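PDB 6BHC: pseudopodium-enriched atypical kinase 1 from Homo sapiens, which is a pseudokinase, probably without efficient catalysis of its own, that forms dimers through its kinase-fold region and probably acts as a signalling scaffold. Local coordinates for residues R21-L31 and Q379-M390. The protein carries 1 engineered substitution. Residues are numbered along the deposited sequence; the frame is centred on the assembly and turned at random.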
ATOM      1  N   ARG A  21      18.028   6.351   2.245  1.00 35.87           N
ATOM      2  CA  ARG A  21      18.359   5.000   2.680  1.00 34.90           C
ATOM      3  C   ARG A  21      17.814   4.724   4.075  1.00 36.47           C
ATOM      4  O   ARG A  21      17.331   3.621   4.356  1.00 33.38           O
ATOM      5  CB  ARG A  21      19.874   4.808   2.638  1.00 36.93           C
ATOM      6  CG  ARG A  21      20.366   3.426   3.016  1.00 51.21           C
ATOM      7  CD  ARG A  21      21.868   3.363   2.827  1.00 58.81           C
ATOM      8  NE  ARG A  21      22.239   3.756   1.471  1.00 60.54           N
ATOM      9  CZ  ARG A  21      23.381   4.352   1.147  1.00 54.45           C
ATOM     10  NH1 ARG A  21      23.629   4.669  -0.116  1.00 40.53           N
ATOM     11  NH2 ARG A  21      24.272   4.640   2.087  1.00 58.26           N
ATOM     12  N   SER A  22      17.878   5.719   4.964  1.00 32.41           N
ATOM     13  CA  SER A  22      17.343   5.543   6.307  1.00 38.32           C
ATOM     14  C   SER A  22      15.820   5.502   6.305  1.00 37.55           C
ATOM     15  O   SER A  22      15.221   4.776   7.108  1.00 32.38           O
ATOM     16  CB  SER A  22      17.847   6.661   7.222  1.00 50.41           C
ATOM     17  OG  SER A  22      17.345   6.510   8.539  1.00 66.38           O
ATOM     18  N   LEU A  23      15.180   6.273   5.421  1.00 28.94           N
ATOM     19  CA  LEU A  23      13.722   6.276   5.354  1.00 33.51           C
ATOM     20  C   LEU A  23      13.188   4.921   4.910  1.00 30.19           C
ATOM     21  O   LEU A  23      12.251   4.385   5.512  1.00 27.49           O
ATOM     22  CB  LEU A  23      13.240   7.379   4.411  1.00 38.33           C
ATOM     23  CG  LEU A  23      13.359   8.819   4.909  1.00 40.59           C
ATOM     24  CD1 LEU A  23      12.973   9.793   3.810  1.00 38.35           C
ATOM     25  CD2 LEU A  23      12.495   9.028   6.142  1.00 42.17           C
ATOM     26  N   HIS A  24      13.768   4.354   3.850  1.00 34.03           N
ATOM     27  CA  HIS A  24      13.322   3.049   3.375  1.00 31.92           C
ATOM     28  C   HIS A  24      13.560   1.971   4.423  1.00 33.28           C
ATOM     29  O   HIS A  24      12.704   1.105   4.639  1.00 42.34           O
ATOM     30  CB  HIS A  24      14.033   2.691   2.071  1.00 26.75           C
ATOM     31  CG  HIS A  24      13.373   3.251   0.850  1.00 32.89           C
ATOM     32  ND1 HIS A  24      14.083   3.678  -0.251  1.00 49.18           N
ATOM     33  CD2 HIS A  24      12.066   3.446   0.555  1.00 38.24           C
ATOM     34  CE1 HIS A  24      13.242   4.119  -1.170  1.00 46.00           C
ATOM     35  NE2 HIS A  24      12.012   3.989  -0.706  1.00 43.47           N
ATOM     36  N   THR A  25      14.715   2.014   5.088  1.00 32.18           N
ATOM     37  CA  THR A  25      15.041   0.996   6.081  1.00 27.11           C
ATOM     38  C   THR A  25      14.081   1.053   7.262  1.00 28.05           C
ATOM     39  O   THR A  25      13.552   0.024   7.698  1.00 38.82           O
ATOM     40  CB  THR A  25      16.487   1.168   6.544  1.00 30.53           C
ATOM     41  OG1 THR A  25      17.370   0.990   5.429  1.00 46.63           O
ATOM     42  CG2 THR A  25      16.830   0.152   7.620  1.00 26.70           C
ATOM     43  N   ASP A  26      13.836   2.255   7.792  1.00 28.52           N
ATOM     44  CA  ASP A  26      12.903   2.390   8.905  1.00 27.26           C
ATOM     45  C   ASP A  26      11.477   2.049   8.491  1.00 30.37           C
ATOM     46  O   ASP A  26      10.714   1.505   9.298  1.00 28.40           O
ATOM     47  CB  ASP A  26      12.965   3.808   9.476  1.00 28.81           C
ATOM     48  CG  ASP A  26      14.339   4.163  10.013  1.00 73.49           C
ATOM     49  OD1 ASP A  26      15.107   3.236  10.347  1.00 69.73           O
ATOM     50  OD2 ASP A  26      14.647   5.370  10.106  1.00 74.73           O
ATOM     51  N   ALA A  27      11.101   2.351   7.246  1.00 28.90           N
ATOM     52  CA  ALA A  27       9.754   2.031   6.785  1.00 26.60           C
ATOM     53  C   ALA A  27       9.562   0.526   6.642  1.00 28.20           C
ATOM     54  O   ALA A  27       8.531  -0.018   7.056  1.00 26.36           O
ATOM     55  CB  ALA A  27       9.467   2.740   5.462  1.00 26.78           C
ATOM     56  N   LEU A  28      10.544  -0.165   6.058  1.00 27.24           N
ATOM     57  CA  LEU A  28      10.424  -1.610   5.879  1.00 24.17           C
ATOM     58  C   LEU A  28      10.389  -2.342   7.214  1.00 26.05           C
ATOM     59  O   LEU A  28       9.720  -3.374   7.338  1.00 35.83           O
ATOM     60  CB  LEU A  28      11.571  -2.135   5.015  1.00 24.73           C
ATOM     61  CG  LEU A  28      11.459  -1.903   3.506  1.00 32.38           C
ATOM     62  CD1 LEU A  28      12.699  -2.414   2.798  1.00 41.14           C
ATOM     63  CD2 LEU A  28      10.212  -2.575   2.951  1.00 31.55           C
ATOM     64  N   LYS A  29      11.102  -1.831   8.221  1.00 28.49           N
ATOM     65  CA  LYS A  29      11.004  -2.411   9.556  1.00 31.23           C
ATOM     66  C   LYS A  29       9.606  -2.226  10.132  1.00 30.69           C
ATOM     67  O   LYS A  29       9.073  -3.131  10.786  1.00 25.62           O
ATOM     68  CB  LYS A  29      12.052  -1.793  10.481  1.00 27.78           C
ATOM     69  CG  LYS A  29      13.478  -2.187  10.146  1.00 30.82           C
ATOM     70  CD  LYS A  29      14.470  -1.493  11.058  1.00 33.81           C
ATOM     71  CE  LYS A  29      15.895  -1.893  10.720  1.00 33.73           C
ATOM     72  NZ  LYS A  29      16.886  -1.090  11.485  1.00 45.34           N
ATOM     73  N   LYS A  30       8.995  -1.063   9.896  1.00 25.71           N
ATOM     74  CA  LYS A  30       7.635  -0.837  10.373  1.00 31.02           C
ATOM     75  C   LYS A  30       6.637  -1.705   9.615  1.00 32.04           C
ATOM     76  O   LYS A  30       5.680  -2.220  10.204  1.00 26.26           O
ATOM     77  CB  LYS A  30       7.278   0.645  10.248  1.00 27.87           C
ATOM     78  CG  LYS A  30       5.903   1.009  10.789  1.00 52.57           C
ATOM     79  CD  LYS A  30       5.643   2.504  10.671  1.00 58.83           C
ATOM     80  CE  LYS A  30       4.244   2.870  11.144  1.00 63.54           C
ATOM     81  NZ  LYS A  30       3.979   4.331  11.020  1.00 68.42           N
ATOM     82  N   LEU A  31       6.848  -1.883   8.308  1.00 25.15           N
ATOM     83  CA  LEU A  31       5.981  -2.761   7.530  1.00 25.31           C
ATOM     84  C   LEU A  31       6.115  -4.210   7.983  1.00 31.11           C
ATOM     85  O   LEU A  31       5.121  -4.944   8.037  1.00 28.80           O
ATOM     86  CB  LEU A  31       6.304  -2.633   6.041  1.00 29.54           C
ATOM     87  CG  LEU A  31       5.973  -1.295   5.379  1.00 29.98           C
ATOM     88  CD1 LEU A  31       6.577  -1.220   3.983  1.00 27.94           C
ATOM     89  CD2 LEU A  31       4.468  -1.087   5.323  1.00 31.54           C
ATOM     90  N   GLN A 379      25.635  -2.160  -1.415  1.00 28.54           N
ATOM     91  CA  GLN A 379      24.720  -1.102  -1.001  1.00 28.15           C
ATOM     92  C   GLN A 379      23.796  -0.693  -2.140  1.00 29.91           C
ATOM     93  O   GLN A 379      22.610  -0.425  -1.916  1.00 27.21           O
ATOM     94  CB  GLN A 379      25.502   0.106  -0.485  1.00 27.53           C
ATOM     95  CG  GLN A 379      24.629   1.186   0.137  1.00 27.05           C
ATOM     96  CD  GLN A 379      23.929   0.712   1.396  1.00 35.28           C
ATOM     97  OE1 GLN A 379      24.546   0.586   2.453  1.00 39.43           O
ATOM     98  NE2 GLN A 379      22.632   0.446   1.287  1.00 37.10           N
ATOM     99  N   ASN A 380      24.319  -0.634  -3.368  1.00 20.25           N
ATOM    100  CA  ASN A 380      23.471  -0.315  -4.512  1.00 26.32           C
ATOM    101  C   ASN A 380      22.403  -1.381  -4.714  1.00 27.33           C
ATOM    102  O   ASN A 380      21.248  -1.063  -5.017  1.00 24.74           O
ATOM    103  CB  ASN A 380      24.319  -0.158  -5.774  1.00 21.65           C
ATOM    104  CG  ASN A 380      25.255   1.033  -5.705  1.00 38.87           C
ATOM    105  OD1 ASN A 380      25.076   1.934  -4.884  1.00 37.54           O
ATOM    106  ND2 ASN A 380      26.261   1.044  -6.570  1.00 36.58           N
ATOM    107  N   TRP A 381      22.773  -2.653  -4.544  1.00 24.77           N
ATOM    108  CA  TRP A 381      21.790  -3.726  -4.653  1.00 30.25           C
ATOM    109  C   TRP A 381      20.705  -3.586  -3.591  1.00 24.28           C
ATOM    110  O   TRP A 381      19.519  -3.780  -3.879  1.00 25.75           O
ATOM    111  CB  TRP A 381      22.482  -5.085  -4.543  1.00 26.62           C
ATOM    112  CG  TRP A 381      21.543  -6.246  -4.676  1.00 25.87           C
ATOM    113  CD1 TRP A 381      21.226  -6.916  -5.821  1.00 25.67           C
ATOM    114  CD2 TRP A 381      20.795  -6.870  -3.626  1.00 24.06           C
ATOM    115  NE1 TRP A 381      20.330  -7.922  -5.548  1.00 19.79           N
ATOM    116  CE2 TRP A 381      20.049  -7.912  -4.206  1.00 19.65           C
ATOM    117  CE3 TRP A 381      20.686  -6.648  -2.248  1.00 28.68           C
ATOM    118  CZ2 TRP A 381      19.203  -8.729  -3.461  1.00 19.22           C
ATOM    119  CZ3 TRP A 381      19.846  -7.460  -1.511  1.00 21.76           C
ATOM    120  CH2 TRP A 381      19.115  -8.487  -2.117  1.00 16.56           C
ATOM    121  N   LEU A 382      21.093  -3.241  -2.360  1.00 26.81           N
ATOM    122  CA  LEU A 382      20.117  -3.073  -1.287  1.00 28.01           C
ATOM    123  C   LEU A 382      19.163  -1.921  -1.580  1.00 27.38           C
ATOM    124  O   LEU A 382      17.945  -2.048  -1.407  1.00 26.45           O
ATOM    125  CB  LEU A 382      20.833  -2.843   0.043  1.00 29.41           C
ATOM    126  CG  LEU A 382      21.206  -4.081   0.854  1.00 42.35           C
ATOM    127  CD1 LEU A 382      22.036  -3.694   2.068  1.00 46.20           C
ATOM    128  CD2 LEU A 382      19.952  -4.828   1.280  1.00 42.80           C
ATOM    129  N   ASP A 383      19.705  -0.784  -2.021  1.00 20.35           N
ATOM    130  CA  ASP A 383      18.869   0.390  -2.259  1.00 29.39           C
ATOM    131  C   ASP A 383      17.842   0.130  -3.355  1.00 26.49           C
ATOM    132  O   ASP A 383      16.693   0.574  -3.258  1.00 28.59           O
ATOM    133  CB  ASP A 383      19.746   1.592  -2.610  1.00 34.19           C
ATOM    134  CG  ASP A 383      20.683   1.982  -1.479  1.00 41.68           C
ATOM    135  OD1 ASP A 383      20.360   1.684  -0.309  1.00 41.70           O
ATOM    136  OD2 ASP A 383      21.739   2.587  -1.757  1.00 49.76           O
ATOM    137  N   ILE A 384      18.235  -0.601  -4.401  1.00 22.20           N
ATOM    138  CA  ILE A 384      17.311  -0.899  -5.490  1.00 22.23           C
ATOM    139  C   ILE A 384      16.247  -1.892  -5.036  1.00 29.23           C
ATOM    140  O   ILE A 384      15.056  -1.716  -5.319  1.00 25.56           O
ATOM    141  CB  ILE A 384      18.085  -1.416  -6.716  1.00 30.49           C
ATOM    142  CG1 ILE A 384      18.982  -0.313  -7.280  1.00 37.55           C
ATOM    143  CG2 ILE A 384      17.128  -1.932  -7.779  1.00 29.78           C
ATOM    144  CD1 ILE A 384      19.788  -0.738  -8.489  1.00 36.46           C
ATOM    145  N   LYS A 385      16.656  -2.947  -4.326  1.00 31.40           N
ATOM    146  CA  LYS A 385      15.698  -3.954  -3.880  1.00 27.97           C
ATOM    147  C   LYS A 385      14.716  -3.380  -2.867  1.00 21.12           C
ATOM    148  O   LYS A 385      13.528  -3.722  -2.885  1.00 22.55           O
ATOM    149  CB  LYS A 385      16.433  -5.158  -3.293  1.00 25.68           C
ATOM    150  CG  LYS A 385      17.195  -5.975  -4.321  1.00 43.15           C
ATOM    151  CD  LYS A 385      16.260  -6.820  -5.175  1.00 46.56           C
ATOM    152  CE  LYS A 385      15.585  -7.899  -4.342  1.00 50.16           C
ATOM    153  NZ  LYS A 385      14.738  -8.805  -5.168  1.00 52.84           N
ATOM    154  N   ARG A 386      15.190  -2.507  -1.973  1.00 18.73           N
ATOM    155  CA  ARG A 386      14.284  -1.871  -1.021  1.00 24.09           C
ATOM    156  C   ARG A 386      13.284  -0.974  -1.737  1.00 30.24           C
ATOM    157  O   ARG A 386      12.114  -0.894  -1.343  1.00 23.92           O
ATOM    158  CB  ARG A 386      15.076  -1.070   0.013  1.00 21.54           C
ATOM    159  CG  ARG A 386      15.872  -1.917   0.989  1.00 27.88           C
ATOM    160  CD  ARG A 386      16.306  -1.087   2.185  1.00 30.76           C
ATOM    161  NE  ARG A 386      17.041  -1.873   3.170  1.00 32.01           N
ATOM    162  CZ  ARG A 386      18.342  -1.745   3.409  1.00 35.64           C
ATOM    163  NH1 ARG A 386      19.057  -0.854   2.736  1.00 35.63           N
ATOM    164  NH2 ARG A 386      18.927  -2.502   4.326  1.00 36.59           N
ATOM    165  N   THR A 387      13.728  -0.289  -2.793  1.00 20.57           N
ATOM    166  CA  THR A 387      12.824   0.553  -3.568  1.00 23.70           C
ATOM    167  C   THR A 387      11.768  -0.284  -4.280  1.00 23.51           C
ATOM    168  O   THR A 387      10.583   0.067  -4.275  1.00 21.99           O
ATOM    169  CB  THR A 387      13.619   1.386  -4.574  1.00 28.02           C
ATOM    170  OG1 THR A 387      14.576   2.193  -3.875  1.00 30.21           O
ATOM    171  CG2 THR A 387      12.695   2.287  -5.378  1.00 30.75           C
ATOM    172  N   LEU A 388      12.180  -1.399  -4.888  1.00 24.87           N
ATOM    173  CA  LEU A 388      11.234  -2.262  -5.587  1.00 29.39           C
ATOM    174  C   LEU A 388      10.190  -2.828  -4.630  1.00 28.09           C
ATOM    175  O   LEU A 388       8.990  -2.820  -4.929  1.00 25.79           O
ATOM    176  CB  LEU A 388      11.983  -3.390  -6.297  1.00 22.08           C
ATOM    177  CG  LEU A 388      12.852  -2.962  -7.480  1.00 27.85           C
ATOM    178  CD1 LEU A 388      13.656  -4.139  -8.012  1.00 26.81           C
ATOM    179  CD2 LEU A 388      11.988  -2.361  -8.574  1.00 25.04           C
ATOM    180  N   LEU A 389      10.631  -3.320  -3.471  1.00 25.92           N
ATOM    181  CA  LEU A 389       9.688  -3.885  -2.510  1.00 28.70           C
ATOM    182  C   LEU A 389       8.740  -2.820  -1.975  1.00 30.52           C
ATOM    183  O   LEU A 389       7.546  -3.082  -1.784  1.00 23.78           O
ATOM    184  CB  LEU A 389      10.443  -4.558  -1.364  1.00 19.61           C
ATOM    185  CG  LEU A 389       9.559  -5.256  -0.326  1.00 25.35           C
ATOM    186  CD1 LEU A 389       8.697  -6.322  -0.988  1.00 30.28           C
ATOM    187  CD2 LEU A 389      10.402  -5.860   0.783  1.00 17.90           C
ATOM    188  N   MET A 390       9.250  -1.610  -1.730  1.00 25.54           N
ATOM    189  CA  MET A 390       8.388  -0.530  -1.264  1.00 24.64           C
ATOM    190  C   MET A 390       7.322  -0.196  -2.299  1.00 25.87           C
ATOM    191  O   MET A 390       6.163   0.059  -1.950  1.00 29.97           O
ATOM    192  CB  MET A 390       9.223   0.708  -0.937  1.00 25.42           C
ATOM    193  CG  MET A 390       8.458   1.800  -0.205  1.00 31.98           C
ATOM    194  SD  MET A 390       8.016   1.317   1.476  1.00 42.62           S
ATOM    195  CE  MET A 390       9.636   1.009   2.171  1.00 35.52           C
TER
HETATM  196  O   HOH W   1      16.515   2.616  -0.665  1.00 40.66           O
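Met390 drops as a knob into the hole formed by His24, Ala27, Leu28 and Leu31. Its chain leaves anti to the backbone N (chi1 -169°) and then bends twice, which turns the methyl onto helix 16-39: CE lies 3.7 Å from Ala27 CB, while SD rests 3.8 Å from Leu31 CD1. Leu28 spreads its two methyls, CD2 against Leu389 CD2 and CD1 onto the aliphatic part of Arg386, 3.7 Å from its CG. Helices 16-39 and 371-396 come from near the two ends of the chain, the segments 348 residues apart at their closest ends, and these cross at 51° with axes 10.2 Å apart; His24 and Thr387 also pack against the second subunit, where the two His24 rings meet, placing this pairing at the dimer interface. A water bonds His24 ND1 and, weakly, Asp383 O. The Arg386 guanidinium lies between Leu382 CD2 and Thr25 OG1, the latter 3.5 Å above its centre; Arg386 NE bonds Leu415 O of helix 406-417, and Thr25 OG1 donates to Arg21 O. At the polar edge Arg21 NH1 forms a salt bridge with Asp383 OD2 (3.3 Å) on the syn side, the two planes nearly parallel but offset, as the Gln379 amide stacks on the guanidinium with planes 14° apart. Gln379 NE2 also donates to Asp383 OD1 (3.0 Å). Replacing Arg21 with a leucine would probably leave Asp383 without its cationic mate and Gln379 without its stacking surface.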